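Local coordinates for protein L-ornithine 5-monooxygenase (Pseudomonas aeruginosa, PDB 3S5W) that hydroxylates the side-chain nitrogen of L-ornithine with FAD, NADPH and O2, the first step towards the hydroxamate groups of the siderophore pyoverdin, at residues A[253-258]-A[329-334]; A[338-343]-A[352-357]; A[30-35]-A[58-63]; A[40-45]-A[183-188]. All blocks are in the same frame, centred on the assembly; numbering follows the deposited sequence.

Contact 1 (A[253-258]-A[329-334])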
# COMPACT_ATOMS: atom_id res chain seq x y z
N VAL A 253 -5.36 23.81 14.88
CA VAL A 253 -4.03 23.30 14.52
C VAL A 253 -3.34 24.25 13.54
O VAL A 253 -3.94 24.64 12.53
CB VAL A 253 -4.09 21.89 13.90
CG1 VAL A 253 -2.72 21.49 13.31
CG2 VAL A 253 -4.51 20.88 14.94
N GLN A 254 -2.11 24.64 13.88
CA GLN A 254 -1.17 25.28 12.95
C GLN A 254 -0.24 24.22 12.38
O GLN A 254 0.53 23.58 13.13
CB GLN A 254 -0.32 26.31 13.70
CG GLN A 254 -1.08 27.53 14.22
CD GLN A 254 -0.10 28.52 14.81
OE1 GLN A 254 0.21 28.43 15.98
NE2 GLN A 254 0.47 29.40 13.96
N ALA A 255 -0.36 23.97 11.07
CA ALA A 255 0.39 22.90 10.41
C ALA A 255 1.59 23.45 9.60
O ALA A 255 1.47 24.48 8.91
CB ALA A 255 -0.54 22.06 9.48
N ASP A 256 2.74 22.77 9.71
CA ASP A 256 3.93 23.07 8.91
C ASP A 256 4.21 21.87 8.01
O ASP A 256 4.44 20.77 8.52
CB ASP A 256 5.17 23.30 9.78
CG ASP A 256 5.12 24.58 10.61
OD1 ASP A 256 4.04 25.22 10.72
OD2 ASP A 256 6.20 24.95 11.15
N MET A 257 4.21 22.06 6.70
CA MET A 257 4.65 21.00 5.81
C MET A 257 6.15 21.16 5.70
O MET A 257 6.65 22.21 5.24
CB MET A 257 4.05 21.09 4.42
CG MET A 257 2.56 21.00 4.40
SD MET A 257 1.89 20.83 2.72
CE MET A 257 2.41 19.18 2.27
N ILE A 258 6.85 20.12 6.12
CA ILE A 258 8.31 20.17 6.12
C ILE A 258 8.81 19.17 5.09
O ILE A 258 8.75 17.96 5.31
CB ILE A 258 8.90 19.90 7.54
CG1 ILE A 258 8.33 20.91 8.55
CG2 ILE A 258 10.47 19.90 7.48
CD1 ILE A 258 8.72 20.65 10.01
N PRO A 329 -0.69 34.04 9.45
CA PRO A 329 0.14 32.88 9.05
C PRO A 329 -0.08 31.64 9.95
O PRO A 329 0.82 31.23 10.68
CB PRO A 329 1.57 33.42 9.18
CG PRO A 329 1.45 34.51 10.29
CD PRO A 329 -0.00 34.89 10.45
N ARG A 330 -1.27 31.07 9.86
CA ARG A 330 -1.65 29.85 10.56
C ARG A 330 -0.66 28.72 10.24
O ARG A 330 -0.02 28.17 11.14
CB ARG A 330 -3.08 29.47 10.15
CG ARG A 330 -3.61 28.24 10.81
CD ARG A 330 -5.06 27.93 10.48
NE ARG A 330 -5.30 26.53 10.88
CZ ARG A 330 -6.22 25.73 10.35
NH1 ARG A 330 -7.04 26.18 9.41
NH2 ARG A 330 -6.31 24.47 10.78
N HIS A 331 -0.50 28.43 8.95
CA HIS A 331 0.35 27.34 8.47
C HIS A 331 1.64 27.85 7.87
O HIS A 331 1.71 29.01 7.50
CB HIS A 331 -0.40 26.57 7.39
CG HIS A 331 -1.68 25.99 7.88
ND1 HIS A 331 -2.90 26.19 7.24
CD2 HIS A 331 -1.94 25.24 8.97
CE1 HIS A 331 -3.85 25.56 7.92
NE2 HIS A 331 -3.29 24.98 8.97
N ALA A 332 2.62 26.95 7.75
CA ALA A 332 3.90 27.25 7.12
C ALA A 332 4.27 26.16 6.10
O ALA A 332 4.09 24.95 6.34
CB ALA A 332 5.00 27.42 8.18
N PHE A 333 4.76 26.62 4.96
CA PHE A 333 5.23 25.73 3.91
C PHE A 333 6.77 25.75 3.95
O PHE A 333 7.40 26.64 3.37
CB PHE A 333 4.72 26.20 2.54
CG PHE A 333 5.00 25.24 1.43
CD1 PHE A 333 4.30 24.03 1.35
CD2 PHE A 333 5.96 25.54 0.47
CE1 PHE A 333 4.58 23.11 0.32
CE2 PHE A 333 6.24 24.64 -0.57
CZ PHE A 333 5.57 23.40 -0.61
N ARG A 334 7.36 24.81 4.66
CA ARG A 334 8.83 24.77 4.84
C ARG A 334 9.48 23.85 3.84
O ARG A 334 9.84 22.73 4.17
CB ARG A 334 9.19 24.42 6.28
CG ARG A 334 8.48 25.38 7.28
CD ARG A 334 8.66 24.88 8.70
NE ARG A 334 9.54 25.75 9.44
CZ ARG A 334 9.12 26.73 10.23
NH1 ARG A 334 7.83 26.95 10.38
NH2 ARG A 334 10.00 27.47 10.87
O HOH W 1 2.76 27.56 11.15
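Arg-330 grips the carbonyl of Val-253 side-on with two nitrogens. Arg-330 NE lies 2.9 Å from Val-253 O and Arg-330 NH2 lies 3.0 Å from the same oxygen. The oxygen sits in the guanidinium plane. The extended chain, with CG anti to the backbone N (chi1 -179°), carries the guanidinium from the loop before strand 332-334 across to that carbonyl.

Beyond this grip the two segments pair in parallel, Asp-256 with Ala-332 through Ile-258 with Arg-334. The tight side faces helix 237-249. There the His-331 ring turns its edge to the backbone N of Ala-255, and His-331 CD2 also lies 3.5 Å from Ala-255 CB. CG of Arg-330 lies over one ring face. Phe-243 meets the same ring edge-to-face. Met-257 adds a Met-aromatic contact, its SD at the edge of the Phe-333 ring and 4.2 Å from Phe-333 CD1.

The other side is more polar, and Gln-254 and Arg-334 are its partly exposed parts. Gln-254 NE2 donates to Arg-330 O at 3.1 Å. A water donates to both Asp-256 OD1 and Arg-330 O. Asp-256 itself is buried. Its OD2 forms a salt bridge to Arg-334 NH1 at 2.7 Å, with the carboxylate and guanidinium planes 13° apart.

Strand 332-334 is an edge strand of the five-stranded parallel sheet in the NADPH-binding part. The buried His-331 NE2 has no modelled partner. The salt bridge from Arg-334 and the Tyr-366 hydroxyl, which also bonds OD2, would favour ionised Asp-256. The two hydrogen bonds to Val-253 O, with a third from NH1 to Asn-247 O, restrict rotation of the Arg-330 guanidinium.

Contact 2 (A[338-343]-A[352-357])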
# COMPACT_ATOMS: atom_id res chain seq x y z
N THR A 338 15.21 20.15 6.08
CA THR A 338 15.57 18.82 6.55
C THR A 338 15.54 18.82 8.07
O THR A 338 16.05 19.73 8.69
CB THR A 338 17.00 18.42 6.05
OG1 THR A 338 16.99 18.42 4.61
CG2 THR A 338 17.43 17.02 6.54
N VAL A 339 14.93 17.77 8.65
CA VAL A 339 15.04 17.56 10.09
C VAL A 339 16.42 17.00 10.42
O VAL A 339 16.74 15.88 10.05
CB VAL A 339 13.95 16.60 10.63
CG1 VAL A 339 14.09 16.51 12.17
CG2 VAL A 339 12.55 17.12 10.27
N GLU A 340 17.24 17.79 11.11
CA GLU A 340 18.60 17.36 11.48
C GLU A 340 18.67 16.70 12.85
O GLU A 340 19.52 15.87 13.09
CB GLU A 340 19.57 18.55 11.46
CG GLU A 340 19.91 18.98 10.07
CD GLU A 340 21.21 19.81 10.00
OE1 GLU A 340 21.76 20.23 11.05
OE2 GLU A 340 21.64 20.02 8.87
N ARG A 341 17.74 17.07 13.73
CA ARG A 341 17.65 16.49 15.08
C ARG A 341 16.17 16.51 15.48
O ARG A 341 15.45 17.44 15.15
CB ARG A 341 18.50 17.33 16.08
CG ARG A 341 18.51 16.75 17.52
CD ARG A 341 19.19 17.63 18.61
NE ARG A 341 18.88 19.07 18.55
CZ ARG A 341 17.76 19.66 18.99
NH1 ARG A 341 16.75 18.95 19.49
NH2 ARG A 341 17.62 20.98 18.89
N ALA A 342 15.72 15.48 16.20
CA ALA A 342 14.36 15.50 16.76
C ALA A 342 14.45 15.01 18.20
O ALA A 342 15.00 13.93 18.44
CB ALA A 342 13.43 14.60 15.94
N THR A 343 13.96 15.82 19.14
CA THR A 343 14.15 15.53 20.55
C THR A 343 12.81 15.64 21.28
O THR A 343 12.10 16.62 21.10
CB THR A 343 15.17 16.54 21.20
OG1 THR A 343 16.36 16.60 20.40
CG2 THR A 343 15.53 16.10 22.65
N ALA A 352 15.14 20.39 14.94
CA ALA A 352 16.16 21.28 14.42
C ALA A 352 16.08 21.18 12.90
O ALA A 352 16.29 20.11 12.32
CB ALA A 352 17.56 20.90 14.95
N LEU A 353 15.72 22.30 12.28
CA LEU A 353 15.36 22.36 10.87
C LEU A 353 16.40 23.14 10.03
O LEU A 353 16.65 24.34 10.27
CB LEU A 353 13.99 22.98 10.71
CG LEU A 353 12.82 22.28 11.44
CD1 LEU A 353 11.58 23.15 11.25
CD2 LEU A 353 12.57 20.88 10.95
N ARG A 354 17.00 22.44 9.07
CA ARG A 354 18.01 23.05 8.21
C ARG A 354 17.35 23.49 6.92
O ARG A 354 16.83 22.66 6.18
CB ARG A 354 19.14 22.06 7.91
CG ARG A 354 20.27 22.61 7.01
CD ARG A 354 21.20 23.55 7.75
NE ARG A 354 21.94 22.86 8.80
CZ ARG A 354 22.72 23.47 9.70
NH1 ARG A 354 22.87 24.79 9.70
NH2 ARG A 354 23.34 22.74 10.63
N ASP A 355 17.36 24.79 6.66
CA ASP A 355 16.84 25.34 5.41
C ASP A 355 17.99 25.38 4.39
O ASP A 355 18.91 26.20 4.55
CB ASP A 355 16.28 26.74 5.72
CG ASP A 355 15.65 27.44 4.51
OD1 ASP A 355 16.00 27.17 3.34
OD2 ASP A 355 14.80 28.33 4.74
N ALA A 356 17.99 24.48 3.39
CA ALA A 356 19.07 24.47 2.36
C ALA A 356 19.16 25.76 1.51
O ALA A 356 20.23 26.08 0.99
CB ALA A 356 18.98 23.23 1.45
N GLY A 357 18.06 26.49 1.40
CA GLY A 357 18.04 27.79 0.72
C GLY A 357 18.96 28.83 1.34
O GLY A 357 19.64 29.57 0.61
O HOH W 2 17.46 20.94 3.71
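Arg-354 O is gripped by Thr-338 N at 3.0 Å and by a water that also bonds Thr-338 OG1. Thr-338 and Arg-354 form a hydrogen-bonded antiparallel pair. Val-339 and Leu-353 form the next, non-hydrogen-bonded pair. Glu-340 N then donates to Ala-352 O at 2.8 Å. The hairpin of strands 337-345 and 348-355 makes up two strands of a three-stranded antiparallel sheet. Leu-361 of the third strand touches Glu-340, Ala-352 and Arg-354. Thr-338 touches the NADP-binding Arg-260.

On one face, Val-339 CG2 meets Leu-353 CD2 at 3.8 Å, the two side chains crossing at a slant. Leu-351 and Val-197 also touch Val-339.

Glu-340 reaches across to Arg-354, which holds the carboxylate with two nitrogens, one to each oxygen. Arg-354 NE points straight at Glu-340 OE2 (2.9 Å, 177°), and this oxygen lies in the guanidinium plane. The nitrogen, however, comes from above the carboxylate plane. Arg-354 NH2 meets Glu-340 OE1 at 3.0 Å on the syn side, tilted out of the carboxylate plane. The two planes are 62° apart. Bends at chi2 and chi3 turn NE and NH2 toward the carboxylate.

Further along, Ala-352 CB lies over one face of the Arg-341 guanidinium, which is paired with Glu-350.

Two arginine–glutamate pairs thus link the hairpin strands. Their charges probably offset one another. With the bond from NH1 to Gly-359 O, three bonds limit rotation of the Arg-354 guanidinium.

Contact 3 (A[30-35]-A[58-63])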
# COMPACT_ATOMS: atom_id res chain seq x y z
N VAL A 30 -4.19 -30.59 5.01
CA VAL A 30 -3.20 -30.01 4.06
C VAL A 30 -3.82 -29.09 2.98
O VAL A 30 -4.53 -29.55 2.08
CB VAL A 30 -2.23 -31.07 3.43
CG1 VAL A 30 -1.28 -30.43 2.44
CG2 VAL A 30 -1.40 -31.76 4.50
N HIS A 31 -3.54 -27.80 3.07
CA HIS A 31 -4.13 -26.82 2.14
C HIS A 31 -3.36 -26.79 0.84
O HIS A 31 -2.18 -27.14 0.80
CB HIS A 31 -4.20 -25.43 2.79
CG HIS A 31 -4.98 -25.42 4.07
ND1 HIS A 31 -6.36 -25.39 4.11
CD2 HIS A 31 -4.57 -25.49 5.36
CE1 HIS A 31 -6.77 -25.43 5.36
NE2 HIS A 31 -5.70 -25.47 6.15
N ASP A 32 -4.03 -26.38 -0.23
CA ASP A 32 -3.38 -26.17 -1.51
C ASP A 32 -2.63 -24.83 -1.53
O ASP A 32 -1.52 -24.75 -2.06
CB ASP A 32 -4.40 -26.25 -2.66
CG ASP A 32 -4.90 -27.68 -2.90
OD1 ASP A 32 -4.04 -28.57 -3.09
OD2 ASP A 32 -6.13 -27.90 -2.92
N LEU A 33 -3.24 -23.80 -0.94
CA LEU A 33 -2.66 -22.46 -0.90
C LEU A 33 -3.02 -21.78 0.39
O LEU A 33 -4.18 -21.78 0.82
CB LEU A 33 -3.18 -21.59 -2.07
CG LEU A 33 -2.60 -20.16 -2.18
CD1 LEU A 33 -1.12 -20.16 -2.68
CD2 LEU A 33 -3.51 -19.28 -3.07
N ILE A 34 -2.02 -21.16 1.00
CA ILE A 34 -2.29 -20.20 2.05
C ILE A 34 -1.70 -18.85 1.61
O ILE A 34 -0.61 -18.81 1.07
CB ILE A 34 -1.73 -20.64 3.43
CG1 ILE A 34 -2.37 -21.97 3.85
CG2 ILE A 34 -1.98 -19.56 4.52
CD1 ILE A 34 -1.88 -22.47 5.23
N GLY A 35 -2.45 -17.78 1.87
CA GLY A 35 -1.99 -16.43 1.59
C GLY A 35 -1.76 -15.63 2.84
O GLY A 35 -2.53 -15.71 3.79
N ALA A 58 -11.93 -26.99 -7.81
CA ALA A 58 -11.77 -26.07 -6.67
C ALA A 58 -10.55 -26.47 -5.86
O ALA A 58 -10.32 -27.67 -5.64
CB ALA A 58 -13.01 -26.08 -5.81
N LEU A 59 -9.76 -25.49 -5.43
CA LEU A 59 -8.61 -25.76 -4.56
C LEU A 59 -8.98 -25.51 -3.10
O LEU A 59 -9.99 -24.88 -2.82
CB LEU A 59 -7.38 -24.92 -4.95
CG LEU A 59 -6.72 -25.17 -6.30
CD1 LEU A 59 -5.65 -24.13 -6.57
CD2 LEU A 59 -6.12 -26.58 -6.42
N GLU A 60 -8.16 -26.03 -2.19
CA GLU A 60 -8.35 -25.81 -0.76
C GLU A 60 -7.50 -24.61 -0.31
O GLU A 60 -6.28 -24.74 -0.14
CB GLU A 60 -7.97 -27.07 0.04
CG GLU A 60 -9.16 -28.00 0.33
CD GLU A 60 -9.93 -27.57 1.57
OE1 GLU A 60 -9.29 -27.08 2.52
OE2 GLU A 60 -11.17 -27.72 1.59
N VAL A 61 -8.14 -23.45 -0.13
CA VAL A 61 -7.41 -22.17 -0.00
C VAL A 61 -7.80 -21.38 1.26
O VAL A 61 -8.96 -21.32 1.63
CB VAL A 61 -7.57 -21.30 -1.31
CG1 VAL A 61 -6.81 -20.01 -1.22
CG2 VAL A 61 -7.10 -22.07 -2.55
N LEU A 62 -6.80 -20.78 1.91
CA LEU A 62 -7.02 -19.83 3.01
C LEU A 62 -6.21 -18.55 2.83
O LEU A 62 -5.04 -18.59 2.43
CB LEU A 62 -6.61 -20.42 4.37
CG LEU A 62 -7.42 -21.56 5.00
CD1 LEU A 62 -6.75 -21.91 6.34
CD2 LEU A 62 -8.85 -21.17 5.23
N PHE A 63 -6.82 -17.42 3.17
CA PHE A 63 -6.08 -16.16 3.23
C PHE A 63 -6.18 -15.61 4.61
O PHE A 63 -7.28 -15.40 5.09
CB PHE A 63 -6.65 -15.15 2.21
CG PHE A 63 -6.55 -15.62 0.80
CD1 PHE A 63 -5.36 -15.44 0.07
CD2 PHE A 63 -7.63 -16.27 0.20
CE1 PHE A 63 -5.26 -15.90 -1.23
CE2 PHE A 63 -7.54 -16.70 -1.11
CZ PHE A 63 -6.36 -16.53 -1.82
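Asp-32 and Glu-60 join the two segments just before their strands pair. From CB, the Asp-32 side chain leads toward the other segment. Asp-32 CB is 3.5 Å from Glu-60 O. Asp-32 CG comes next, 3.9 Å from Leu-59 CD2. At the tip, Asp-32 OD2 accepts a nearly straight bond from Glu-60 N (2.9 Å, 170°) on its anti lone pair. The other oxygen, OD1, forms a salt bridge with Arg-182. In return, Glu-60 O takes bonds from two amides, Asp-32 N at 2.8 Å and Leu-33 N at 3.3 Å.

On one face of the sheet, Leu-62 CD1 makes a CH-pi contact over the His-31 ring, 3.9 Å from its centroid. On the other, Leu-33 CD2 packs on Val-61 CG1 at 3.9 Å and also approaches CZ of the Phe-63 ring. Gly-35 has no side chain, and the Phe-63 ring lies against its CA, with Phe-63 CD1 at 3.8 Å.

The pairing is parallel, as expected for the opening beta-alpha-beta unit of an FAD-binding Rossmann-type fold. Helix 40-56 makes the crossover and packs on Leu-33 and Phe-63. Helix 432-447 touches Asp-32, Leu-33 and Leu-59. Strand 183-186 runs beside strand 30-36 in the same sheet.

Contact 4 (A[40-45]-A[183-188]). With FAD (flavin-adenine dinucleotide), chain C.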
# COMPACT_ATOMS: atom_id res chain seq x y z
N PRO A 40 -6.27 -6.12 -1.40
CA PRO A 40 -6.61 -6.21 -2.81
C PRO A 40 -5.84 -7.27 -3.60
O PRO A 40 -6.44 -7.94 -4.42
CB PRO A 40 -6.30 -4.79 -3.34
CG PRO A 40 -6.57 -3.88 -2.14
CD PRO A 40 -6.26 -4.73 -0.90
N SER A 41 -4.54 -7.44 -3.35
CA SER A 41 -3.78 -8.43 -4.12
C SER A 41 -4.38 -9.84 -3.96
O SER A 41 -4.59 -10.56 -4.93
CB SER A 41 -2.31 -8.44 -3.72
OG SER A 41 -1.66 -7.32 -4.26
N ASN A 42 -4.62 -10.23 -2.72
CA ASN A 42 -5.10 -11.58 -2.49
C ASN A 42 -6.60 -11.74 -2.67
O ASN A 42 -7.06 -12.82 -3.01
CB ASN A 42 -4.61 -12.12 -1.15
CG ASN A 42 -3.15 -12.58 -1.21
OD1 ASN A 42 -2.56 -12.72 -2.29
ND2 ASN A 42 -2.58 -12.86 -0.06
N ILE A 43 -7.36 -10.66 -2.50
CA ILE A 43 -8.79 -10.70 -2.85
C ILE A 43 -8.90 -10.93 -4.37
O ILE A 43 -9.66 -11.77 -4.82
CB ILE A 43 -9.54 -9.40 -2.44
CG1 ILE A 43 -9.47 -9.16 -0.93
CG2 ILE A 43 -10.98 -9.50 -2.85
CD1 ILE A 43 -9.87 -7.75 -0.44
N ALA A 44 -8.14 -10.16 -5.17
CA ALA A 44 -8.16 -10.36 -6.62
C ALA A 44 -7.77 -11.80 -7.00
O ALA A 44 -8.32 -12.40 -7.94
CB ALA A 44 -7.20 -9.36 -7.32
N LEU A 45 -6.77 -12.32 -6.30
CA LEU A 45 -6.37 -13.71 -6.49
C LEU A 45 -7.49 -14.74 -6.14
O LEU A 45 -7.71 -15.68 -6.91
CB LEU A 45 -5.09 -14.00 -5.70
CG LEU A 45 -4.56 -15.45 -5.79
CD1 LEU A 45 -4.23 -15.80 -7.25
CD2 LEU A 45 -3.30 -15.49 -4.94
N ALA A 183 1.53 -24.65 -1.10
CA ALA A 183 1.92 -23.41 -1.78
C ALA A 183 1.55 -22.19 -0.92
O ALA A 183 0.62 -22.26 -0.10
CB ALA A 183 1.24 -23.32 -3.15
N LEU A 184 2.28 -21.11 -1.12
CA LEU A 184 2.15 -19.89 -0.33
C LEU A 184 2.12 -18.67 -1.24
O LEU A 184 2.89 -18.60 -2.20
CB LEU A 184 3.35 -19.75 0.60
CG LEU A 184 3.38 -18.61 1.64
CD1 LEU A 184 2.37 -18.78 2.78
CD2 LEU A 184 4.79 -18.51 2.20
N VAL A 185 1.26 -17.71 -0.91
CA VAL A 185 1.32 -16.40 -1.60
C VAL A 185 1.50 -15.30 -0.55
O VAL A 185 0.72 -15.19 0.38
CB VAL A 185 0.16 -16.20 -2.61
CG1 VAL A 185 -1.20 -16.24 -1.92
CG2 VAL A 185 0.31 -14.87 -3.39
N VAL A 186 2.57 -14.53 -0.67
CA VAL A 186 2.93 -13.52 0.33
C VAL A 186 2.55 -12.12 -0.19
O VAL A 186 3.21 -11.60 -1.08
CB VAL A 186 4.45 -13.57 0.65
CG1 VAL A 186 4.80 -12.52 1.67
CG2 VAL A 186 4.83 -14.97 1.24
N SER A 187 1.50 -11.53 0.38
CA SER A 187 0.99 -10.20 -0.06
C SER A 187 0.69 -9.27 1.12
O SER A 187 -0.46 -8.87 1.32
CB SER A 187 -0.28 -10.41 -0.88
OG SER A 187 -0.06 -11.38 -1.89
N PRO A 188 1.71 -8.97 1.95
CA PRO A 188 1.45 -8.26 3.20
C PRO A 188 1.49 -6.73 3.12
O PRO A 188 1.32 -6.06 4.14
CB PRO A 188 2.59 -8.76 4.12
CG PRO A 188 3.75 -8.89 3.15
CD PRO A 188 3.12 -9.40 1.85
PA FAD C . -2.35 -4.21 1.25
O1A FAD C . -1.37 -3.38 1.99
O2A FAD C . -3.61 -3.48 0.78
O5B FAD C . -2.82 -5.46 2.18
C5B FAD C . -1.86 -6.18 2.91
C4B FAD C . -2.66 -6.94 3.96
O4B FAD C . -1.77 -7.78 4.64
C3B FAD C . -3.23 -5.98 5.00
O3B FAD C . -4.64 -6.12 5.05
C2B FAD C . -2.57 -6.40 6.31
O2B FAD C . -3.49 -6.43 7.40
C1B FAD C . -2.12 -7.80 6.01
N9A FAD C . -0.92 -8.24 6.70
C8A FAD C . 0.33 -7.61 6.75
N7A FAD C . 1.17 -8.44 7.44
C5A FAD C . 0.49 -9.57 7.78
C6A FAD C . 0.86 -10.72 8.47
N6A FAD C . 2.15 -10.97 8.72
N1A FAD C . -0.10 -11.71 8.67
C2A FAD C . -1.39 -11.59 8.19
N3A FAD C . -1.76 -10.45 7.50
C4A FAD C . -0.83 -9.46 7.30
N1 FAD C . -3.08 2.17 -5.12
C2 FAD C . -3.85 2.57 -6.21
O2 FAD C . -3.78 1.96 -7.26
N3 FAD C . -4.69 3.65 -6.11
C4 FAD C . -4.81 4.36 -4.94
O4 FAD C . -5.62 5.30 -4.88
C4X FAD C . -4.03 3.97 -3.84
N5 FAD C . -4.11 4.68 -2.64
C5X FAD C . -3.32 4.30 -1.57
C6 FAD C . -3.41 5.03 -0.37
C7 FAD C . -2.64 4.68 0.73
C7M FAD C . -2.78 5.51 1.98
C8 FAD C . -1.75 3.62 0.62
C8M FAD C . -0.88 3.18 1.77
C9 FAD C . -1.65 2.89 -0.56
C9A FAD C . -2.45 3.21 -1.67
N10 FAD C . -2.36 2.50 -2.87
C10 FAD C . -3.14 2.90 -3.95
C1' FAD C . -1.40 1.36 -3.06
C2' FAD C . -1.80 0.07 -2.32
O2' FAD C . -0.54 -0.59 -2.09
C3' FAD C . -2.69 -0.79 -3.21
O3' FAD C . -3.88 -0.09 -3.60
C4' FAD C . -3.14 -2.08 -2.49
O4' FAD C . -3.64 -1.76 -1.20
C5' FAD C . -2.07 -3.20 -2.43
O5' FAD C . -2.73 -4.40 -2.09
P FAD C . -2.02 -5.61 -1.27
O1P FAD C . -3.13 -6.59 -0.98
O2P FAD C . -0.86 -6.07 -2.10
O3P FAD C . -1.52 -4.90 0.07
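The start of helix 40-56 lies over the end of strand 183-186, where the backbones come closest at Ser-41 and Ser-187, 6.5 Å between CA atoms. Ser-187 OG donates to Asn-42 OD1 at 2.9 Å. The hydroxyl stands above the carbonyl plane of the amide, 46° out of it, and not on a lone pair. The other end of that amide is held by Gly-37, whose carbonyl takes a bond from Asn-42 ND2. The amide therefore ties the helix both to the loop before it and to the end of the strand. One turn on, Leu-45 and Val-185 reach toward each other tip to tip, with Leu-45 CD2 3.8 Å from Val-185 CG1.

This is the dinucleotide-binding corner of a Rossmann-type fold, where the amino end of the first helix faces the FAD pyrophosphate. Ser-41 N donates to FAD O1P at 2.9 Å, and Ser-41 OG donates to FAD O2P at 2.6 Å. The serine torsion sets OG beside its own backbone N (chi1 -75°), so that both groups reach the same phosphate. Arg-435 also bonds Ser-41 OG. The helix dipole and this arginine would help to offset the phosphate charge. Pro-40 packs beside the pyrophosphate, its CD 3.4 Å from FAD O2A. At the end of the strand, Pro-188 CB lies 3.6 Å from N7A of the FAD adenine.

The four contacts form two groups on opposite sides of the chain's centre. Contacts 3 and 4 share the FAD-binding sheet, and their centres are 11 Å apart. Strand 30-36 is paired with strand 183-186, and Ile-34 O lies 2.9 Å from Val-185 N. Contacts 1 and 2 belong to the NADPH side, with centres 15 Å apart, and touch where Ile-258 CD1 meets Leu-353 CD2 at 4.0 Å. Contact 4 touches FAD itself. The side chains of Ile-258 and Thr-338 lie about 7 Å and 6 Å from the bound NADP. The side chain of Ser-41 is about 13 Å from the bound N~5~-hydroxy-L-ornithine (ONH). Contacts 1 and 4 have centres about 40 Å apart.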